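Local coordinates for putative uncharacterized protein Ta1305 (Thermoplasma acidophilum, PDB 4RKS), which phosphorylates (R)-mevalonate at its 3-hydroxyl with ATP, in an alternative isoprenoid-building mevalonate pathway found in extreme acidophiles of the Thermoplasmatales, at residues Y72-E75 against A76-Y80; T254-Y257 against H258-R262; L280-I283 against R284-Y287. All coordinates share one frame; numbering follows the deposited sequence.

Interaction 1 of 3, residues Y72-E75 against A76-Y80; sequences YADE and ATHIY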
loop_
_atom_site.group_PDB
_atom_site.type_symbol
_atom_site.label_atom_id
_atom_site.label_comp_id
_atom_site.label_asym_id
_atom_site.label_seq_id
_atom_site.Cartn_x
_atom_site.Cartn_y
_atom_site.Cartn_z
ATOM N N TYR A 72 7.647 -12.758 -18.590
ATOM C CA TYR A 72 8.248 -13.779 -19.440
ATOM C C TYR A 72 8.353 -13.328 -20.887
ATOM O O TYR A 72 7.529 -12.546 -21.369
ATOM C CB TYR A 72 7.444 -15.090 -19.344
ATOM C CG TYR A 72 5.964 -14.941 -19.676
ATOM C CD1 TYR A 72 5.068 -14.424 -18.744
ATOM C CD2 TYR A 72 5.472 -15.304 -20.918
ATOM C CE1 TYR A 72 3.714 -14.296 -19.042
ATOM C CE2 TYR A 72 4.124 -15.176 -21.230
ATOM C CZ TYR A 72 3.252 -14.673 -20.284
ATOM O OH TYR A 72 1.916 -14.541 -20.588
ATOM N N ALA A 73 9.382 -13.815 -21.577
ATOM C CA ALA A 73 9.523 -13.574 -23.018
ATOM C C ALA A 73 8.278 -14.066 -23.746
ATOM O O ALA A 73 7.720 -15.105 -23.377
ATOM C CB ALA A 73 10.752 -14.266 -23.563
ATOM N N ASP A 74 7.872 -13.347 -24.789
ATOM C CA ASP A 74 6.624 -13.663 -25.491
ATOM C C ASP A 74 6.658 -13.129 -26.934
ATOM O O ASP A 74 7.528 -12.333 -27.279
ATOM C CB ASP A 74 5.439 -13.075 -24.705
ATOM C CG ASP A 74 4.132 -13.792 -24.987
ATOM O OD1 ASP A 74 4.078 -14.569 -25.959
ATOM O OD2 ASP A 74 3.158 -13.564 -24.242
ATOM N N GLU A 75 5.753 -13.596 -27.794
ATOM C CA GLU A 75 5.730 -13.122 -29.179
ATOM C C GLU A 75 5.015 -11.782 -29.311
ATOM O O GLU A 75 5.252 -11.022 -30.254
ATOM C CB GLU A 75 5.064 -14.144 -30.100
ATOM C CG GLU A 75 5.963 -15.290 -30.510
ATOM C CD GLU A 75 5.971 -16.430 -29.514
ATOM O OE1 GLU A 75 5.039 -16.517 -28.683
ATOM O OE2 GLU A 75 6.919 -17.245 -29.567
ATOM N N ALA A 76 4.120 -11.522 -28.367
ATOM C CA ALA A 76 3.358 -10.287 -28.306
ATOM C C ALA A 76 3.119 -9.960 -26.841
ATOM O O ALA A 76 3.204 -10.841 -25.989
ATOM C CB ALA A 76 2.049 -10.428 -29.057
ATOM N N THR A 77 2.834 -8.700 -26.537
ATOM C CA THR A 77 2.698 -8.298 -25.145
ATOM C C THR A 77 1.279 -8.545 -24.620
ATOM O O THR A 77 0.301 -8.005 -25.147
ATOM C CB THR A 77 3.074 -6.829 -24.968
ATOM O OG1 THR A 77 4.428 -6.650 -25.395
ATOM C CG2 THR A 77 2.955 -6.413 -23.502
ATOM N N HIS A 78 1.188 -9.398 -23.605
ATOM C CA HIS A 78 -0.069 -9.686 -22.911
ATOM C C HIS A 78 0.014 -9.290 -21.439
ATOM O O HIS A 78 1.048 -9.465 -20.789
ATOM C CB HIS A 78 -0.436 -11.168 -22.988
ATOM C CG HIS A 78 -0.572 -11.699 -24.381
ATOM N ND1 HIS A 78 -1.783 -11.776 -25.038
ATOM C CD2 HIS A 78 0.350 -12.210 -25.232
ATOM C CE1 HIS A 78 -1.599 -12.292 -26.240
ATOM N NE2 HIS A 78 -0.312 -12.562 -26.385
ATOM N N ILE A 79 -1.087 -8.755 -20.924
ATOM C CA ILE A 79 -1.224 -8.435 -19.507
ATOM C C ILE A 79 -2.386 -9.247 -18.967
ATOM O O ILE A 79 -3.484 -9.178 -19.513
ATOM C CB ILE A 79 -1.511 -6.942 -19.269
ATOM C CG1 ILE A 79 -0.489 -6.065 -19.996
ATOM C CG2 ILE A 79 -1.593 -6.647 -17.777
ATOM C CD1 ILE A 79 0.912 -6.351 -19.611
ATOM N N TYR A 80 -2.150 -10.011 -17.909
ATOM C CA TYR A 80 -3.199 -10.828 -17.295
ATOM C C TYR A 80 -3.338 -10.528 -15.805
ATOM O O TYR A 80 -2.342 -10.496 -15.085
ATOM C CB TYR A 80 -2.915 -12.331 -17.462
ATOM C CG TYR A 80 -2.917 -12.836 -18.886
ATOM C CD1 TYR A 80 -4.110 -13.090 -19.552
ATOM C CD2 TYR A 80 -1.724 -13.086 -19.557
ATOM C CE1 TYR A 80 -4.115 -13.553 -20.869
ATOM C CE2 TYR A 80 -1.717 -13.544 -20.867
ATOM C CZ TYR A 80 -2.914 -13.770 -21.521
ATOM O OH TYR A 80 -2.916 -14.252 -22.809
HETATM O O HOH W 1 1.912 -13.935 -27.538
#
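D74 and H78 meet at about a right angle, with the carboxylate set against the edge of the imidazole. OD2 of D74 lies near the ring plane, 3.3 Å from CD2 of H78, and the two flat groups are turned only 30° apart. With CG anti to the backbone N (chi1 -156°), the D74 carboxylate is carried across the bend to reach that edge. Its other oxygen, OD1, accepts from E75 N at 2.7 Å and from a water 2.8 Å away. The same water lies in the plane of the H78 ring, 2.9 Å from NE2 of H78, while H78 ND1 is hydrogen-bonded to E85 OE2, so the ring is held at both nitrogens. Replacing D74 by alanine would remove OD1 and OD2, and would probably cost E75 N and the water this acceptor and S114 OG one of its two partners, the other being H78 N. Farther along, Y72 brings OH to the edge of the Y80 ring, 3.8 Å from CE2 of Y80, the two side chains again at about a right angle. These contacts tie the surface connection between strands 66-73 and 79-81 to strand 113-120, with which both strands pair in the N-terminal domain of this GHMP kinase.

Interaction 2 of 3, residues T254-Y257 against H258-R262; sequences TEEY and HSILR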
loop_
_atom_site.group_PDB
_atom_site.type_symbol
_atom_site.label_atom_id
_atom_site.label_comp_id
_atom_site.label_asym_id
_atom_site.label_seq_id
_atom_site.Cartn_x
_atom_site.Cartn_y
_atom_site.Cartn_z
ATOM N N THR A 254 -5.811 9.713 10.385
ATOM C CA THR A 254 -7.011 9.113 9.799
ATOM C C THR A 254 -8.230 10.018 10.011
ATOM O O THR A 254 -9.018 10.241 9.093
ATOM C CB THR A 254 -7.295 7.708 10.402
ATOM O OG1 THR A 254 -6.350 6.761 9.892
ATOM C CG2 THR A 254 -8.690 7.230 10.061
ATOM N N GLU A 255 -8.377 10.549 11.216
ATOM C CA GLU A 255 -9.540 11.376 11.536
ATOM C C GLU A 255 -9.524 12.730 10.797
ATOM O O GLU A 255 -10.553 13.183 10.294
ATOM C CB GLU A 255 -9.631 11.558 13.060
ATOM C CG GLU A 255 -9.894 10.205 13.765
ATOM C CD GLU A 255 -9.811 10.240 15.294
ATOM O OE1 GLU A 255 -9.096 11.094 15.860
ATOM O OE2 GLU A 255 -10.459 9.380 15.933
ATOM N N GLU A 256 -8.365 13.370 10.731
ATOM C CA GLU A 256 -8.204 14.597 9.939
ATOM C C GLU A 256 -8.496 14.369 8.450
ATOM O O GLU A 256 -9.219 15.133 7.811
ATOM C CB GLU A 256 -6.787 15.139 10.105
ATOM C CG GLU A 256 -6.437 16.279 9.159
ATOM C CD GLU A 256 -5.002 16.742 9.322
ATOM O OE1 GLU A 256 -4.392 16.446 10.372
ATOM O OE2 GLU A 256 -4.481 17.398 8.402
ATOM N N TYR A 257 -7.911 13.308 7.904
ATOM C CA TYR A 257 -8.069 12.958 6.498
ATOM C C TYR A 257 -9.527 12.734 6.135
ATOM O O TYR A 257 -10.020 13.260 5.134
ATOM C CB TYR A 257 -7.238 11.710 6.216
ATOM C CG TYR A 257 -7.182 11.184 4.805
ATOM C CD1 TYR A 257 -6.404 11.810 3.828
ATOM C CD2 TYR A 257 -7.827 10.009 4.473
ATOM C CE1 TYR A 257 -6.306 11.291 2.556
ATOM C CE2 TYR A 257 -7.737 9.480 3.204
ATOM C CZ TYR A 257 -6.980 10.120 2.251
ATOM O OH TYR A 257 -6.903 9.566 1.000
ATOM N N HIS A 258 -10.243 11.973 6.951
ATOM C CA HIS A 258 -11.617 11.665 6.578
ATOM C C HIS A 258 -12.595 12.790 6.918
ATOM O O HIS A 258 -13.692 12.847 6.362
ATOM C CB HIS A 258 -12.020 10.333 7.194
ATOM C CG HIS A 258 -11.374 9.171 6.508
ATOM N ND1 HIS A 258 -11.711 8.793 5.228
ATOM C CD2 HIS A 258 -10.375 8.341 6.894
ATOM C CE1 HIS A 258 -10.969 7.763 4.864
ATOM N NE2 HIS A 258 -10.150 7.467 5.857
ATOM N N SER A 259 -12.180 13.714 7.776
ATOM C CA SER A 259 -12.953 14.948 7.959
ATOM C C SER A 259 -12.831 15.843 6.715
ATOM O O SER A 259 -13.800 16.477 6.294
ATOM C CB SER A 259 -12.493 15.695 9.211
ATOM O OG SER A 259 -13.228 16.891 9.388
ATOM N N ILE A 260 -11.646 15.881 6.111
ATOM C CA ILE A 260 -11.469 16.666 4.886
ATOM C C ILE A 260 -12.264 16.063 3.717
ATOM O O ILE A 260 -12.961 16.782 3.008
ATOM C CB ILE A 260 -9.982 16.794 4.504
ATOM C CG1 ILE A 260 -9.247 17.588 5.581
ATOM C CG2 ILE A 260 -9.830 17.470 3.146
ATOM C CD1 ILE A 260 -7.764 17.680 5.379
ATOM N N LEU A 261 -12.192 14.748 3.546
ATOM C CA LEU A 261 -12.944 14.075 2.488
ATOM C C LEU A 261 -14.463 14.283 2.603
ATOM O O LEU A 261 -15.120 14.578 1.607
ATOM C CB LEU A 261 -12.616 12.576 2.470
ATOM C CG LEU A 261 -11.230 12.244 1.902
ATOM C CD1 LEU A 261 -10.919 10.750 1.967
ATOM C CD2 LEU A 261 -11.089 12.747 0.479
ATOM N N ARG A 262 -15.015 14.136 3.807
ATOM C CA ARG A 262 -16.456 14.300 4.013
ATOM C C ARG A 262 -16.930 15.680 3.573
ATOM O O ARG A 262 -18.015 15.819 3.017
ATOM C CB ARG A 262 -16.838 14.059 5.484
ATOM C CG ARG A 262 -16.907 12.576 5.873
ATOM C CD ARG A 262 -17.522 12.368 7.271
ATOM N NE ARG A 262 -16.795 13.099 8.312
ATOM C CZ ARG A 262 -15.794 12.595 9.030
ATOM N NH1 ARG A 262 -15.383 11.345 8.828
ATOM N NH2 ARG A 262 -15.199 13.345 9.946
HETATM O O HOH W 2 -13.151 11.454 11.235
#
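The carbonyl oxygen of E255 is gripped from two directions: S259 N donates to E255 O at 3.0 Å in the regular helical pattern, and a water donates a second, longer bond. That water in turn accepts from R262, 3.1 Å from NH2, in the plane of the guanidinium group. R262 folds back along the exposed side of helix 243-262, with H258 O under one face of its guanidinium, offset toward the rim. Successive bonds of the same helical kind run from H258 N to T254 O, from I260 N to E256 O and from L261 N to Y257 O.

On the buried side, Y257 and H258 form a T-shaped pair. CG of Y257 stands anti to the backbone N (chi1 -177°), which brings the phenol edge over the ring of the next residue; its edge atom CD2 sits 3.7 Å above the plane of the H258 ring, over the centre of that ring. The planes are 84° apart, almost perpendicular. The H258 ring turns its own edge back toward the helix, with CD2 of H258 3.2 Å from T254 O and 3.8 Å from the methyl CG2 of T254. L261 adds CD1 against CE2 of the Y257 ring, at 3.6 Å.

Beyond the helix, H258 NE2 bonds V293 O, next to T294 and G295 of the mevalonate pocket, while Y257 touches the bound mevalonate and makes a weak hydrogen bond from its hydroxyl to L38 O. A histidine held through NE2 therefore presents a fixed ring face to the phenol edge. Apolar packing and this T-shaped contact, rather than a strong polar bond, probably set the tilt of the tyrosine that lines the substrate pocket.

Interaction 3 of 3, residues L280-I283 against R284-Y287; sequences LKLI and RKDY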
loop_
_atom_site.group_PDB
_atom_site.type_symbol
_atom_site.label_atom_id
_atom_site.label_comp_id
_atom_site.label_asym_id
_atom_site.label_seq_id
_atom_site.Cartn_x
_atom_site.Cartn_y
_atom_site.Cartn_z
ATOM N N LEU A 280 -14.472 0.763 19.913
ATOM C CA LEU A 280 -13.015 0.791 20.061
ATOM C C LEU A 280 -12.603 1.827 21.106
ATOM O O LEU A 280 -11.702 1.588 21.908
ATOM C CB LEU A 280 -12.329 1.083 18.704
ATOM C CG LEU A 280 -12.444 -0.028 17.652
ATOM C CD1 LEU A 280 -11.728 0.335 16.339
ATOM C CD2 LEU A 280 -11.922 -1.333 18.203
ATOM N N LYS A 281 -13.276 2.971 21.094
ATOM C CA LYS A 281 -13.058 4.016 22.088
ATOM C C LYS A 281 -13.346 3.523 23.514
ATOM O O LYS A 281 -12.716 3.959 24.475
ATOM C CB LYS A 281 -13.935 5.225 21.763
ATOM C CG LYS A 281 -13.560 6.509 22.467
ATOM C CD LYS A 281 -14.395 7.667 21.920
ATOM C CE LYS A 281 -13.795 9.025 22.258
ATOM N NZ LYS A 281 -13.915 9.356 23.703
ATOM N N LEU A 282 -14.302 2.610 23.637
ATOM C CA LEU A 282 -14.686 2.062 24.934
ATOM C C LEU A 282 -13.620 1.123 25.492
ATOM O O LEU A 282 -13.161 1.295 26.616
ATOM C CB LEU A 282 -16.022 1.328 24.824
ATOM C CG LEU A 282 -16.487 0.554 26.063
ATOM C CD1 LEU A 282 -16.742 1.496 27.233
ATOM C CD2 LEU A 282 -17.727 -0.282 25.752
ATOM N N ILE A 283 -13.216 0.135 24.701
ATOM C CA ILE A 283 -12.242 -0.839 25.182
ATOM C C ILE A 283 -10.830 -0.277 25.260
ATOM O O ILE A 283 -9.954 -0.904 25.862
ATOM C CB ILE A 283 -12.229 -2.102 24.314
ATOM C CG1 ILE A 283 -12.077 -1.753 22.837
ATOM C CG2 ILE A 283 -13.511 -2.870 24.511
ATOM C CD1 ILE A 283 -12.136 -2.973 21.923
ATOM N N ARG A 284 -10.613 0.902 24.674
ATOM C CA ARG A 284 -9.295 1.542 24.724
ATOM C C ARG A 284 -8.918 1.851 26.169
ATOM O O ARG A 284 -7.741 1.884 26.526
ATOM C CB ARG A 284 -9.259 2.819 23.871
ATOM C CG ARG A 284 -7.867 3.449 23.733
ATOM C CD ARG A 284 -7.774 4.381 22.529
ATOM N NE ARG A 284 -8.181 3.716 21.293
ATOM C CZ ARG A 284 -9.138 4.157 20.481
ATOM N NH1 ARG A 284 -9.787 5.287 20.759
ATOM N NH2 ARG A 284 -9.441 3.473 19.383
ATOM N N LYS A 285 -9.929 2.063 27.001
ATOM C CA LYS A 285 -9.704 2.336 28.417
ATOM C C LYS A 285 -9.260 1.071 29.151
ATOM O O LYS A 285 -8.652 1.143 30.216
ATOM C CB LYS A 285 -10.970 2.914 29.045
ATOM C CG LYS A 285 -11.402 4.243 28.436
ATOM C CD LYS A 285 -12.730 4.706 29.019
ATOM C CE LYS A 285 -13.801 3.626 28.875
ATOM N NZ LYS A 285 -15.136 4.069 29.373
ATOM N N ASP A 286 -9.550 -0.080 28.549
ATOM C CA ASP A 286 -9.223 -1.385 29.118
ATOM C C ASP A 286 -7.842 -1.878 28.645
ATOM O O ASP A 286 -6.980 -2.227 29.459
ATOM C CB ASP A 286 -10.333 -2.388 28.756
ATOM C CG ASP A 286 -10.091 -3.785 29.319
ATOM O OD1 ASP A 286 -9.250 -3.942 30.220
ATOM O OD2 ASP A 286 -10.757 -4.730 28.853
ATOM N N TYR A 287 -7.634 -1.912 27.331
ATOM C CA TYR A 287 -6.313 -2.193 26.793
ATOM C C TYR A 287 -6.061 -1.335 25.555
ATOM O O TYR A 287 -6.999 -0.872 24.917
ATOM C CB TYR A 287 -6.149 -3.681 26.480
ATOM C CG TYR A 287 -7.124 -4.287 25.484
ATOM C CD1 TYR A 287 -8.358 -4.784 25.898
ATOM C CD2 TYR A 287 -6.789 -4.403 24.132
ATOM C CE1 TYR A 287 -9.239 -5.358 24.990
ATOM C CE2 TYR A 287 -7.660 -4.973 23.221
ATOM C CZ TYR A 287 -8.886 -5.446 23.653
ATOM O OH TYR A 287 -9.751 -6.015 22.741
#
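I283 O receives two backbone N-H groups near the C-terminal end of helix 271-283, where the chain passes through a turn toward strand 289-292 at the surface of the C-terminal domain. Y287 N donates to I283 O at 2.9 Å, nearly in line with the carbonyl bond (C=O...N 169°). D286 N comes in at 2.8 Å to the same oxygen, but from above the carbonyl plane. Two donors thus hold this carbonyl, and the chain wraps round it before turning away.

The side chains of I283 and Y287 lie alongside one another, pointing the same way. In both, the first torsion is close to +60°, with the I283 CG1 branch and the Y287 ring each lodged between backbone N and carbonyl carbon; CD1 of I283 then ends 4.0 Å from the Y287 hydroxyl oxygen OH. On the outer side, K285 bends at its third torsion and crosses L282 obliquely, bringing CE to 3.3 Å from L282 O and NZ to 3.7 Å from the methyl CD1 of L282. The backbone bond of K285 N to L282 O is weak.

Neighbouring elements meet the turn from outside. Helix 308-312 supplies R310, which pairs with D286 OD2 in a salt bridge and also packs on Y287; V303 of strand 298-304 touches the Y287 side chain as well. At the other end of the turn, R284 folds back over L280, and N289 holds the two together: its OD1 accepts from R284 NH2 and its ND2 donates to L280 O. That carbonyl oxygen sits 3.8 Å above the R284 guanidinium plane, over the centre of the group.

Interaction 2 is the buried contact of the three, while interactions 1 and 3 lie at the surface. Interaction 1 belongs to the N-terminal domain range; the other two share the C-terminal range, on successive helices 243-262 and 271-283, whose nearest atoms in these contacts are about 6 Å apart. Interactions 1 and 2 lie on opposite sides of the chain's centre, their centres 42 Å apart. The chemistry follows the setting: a water-linked carboxylate and imidazole at a strand connection, ring packing beside the mevalonate pocket within a helix, and a carbonyl shared by two backbone N-H groups near a helix end. Only interaction 2 includes a residue of the ligand pocket.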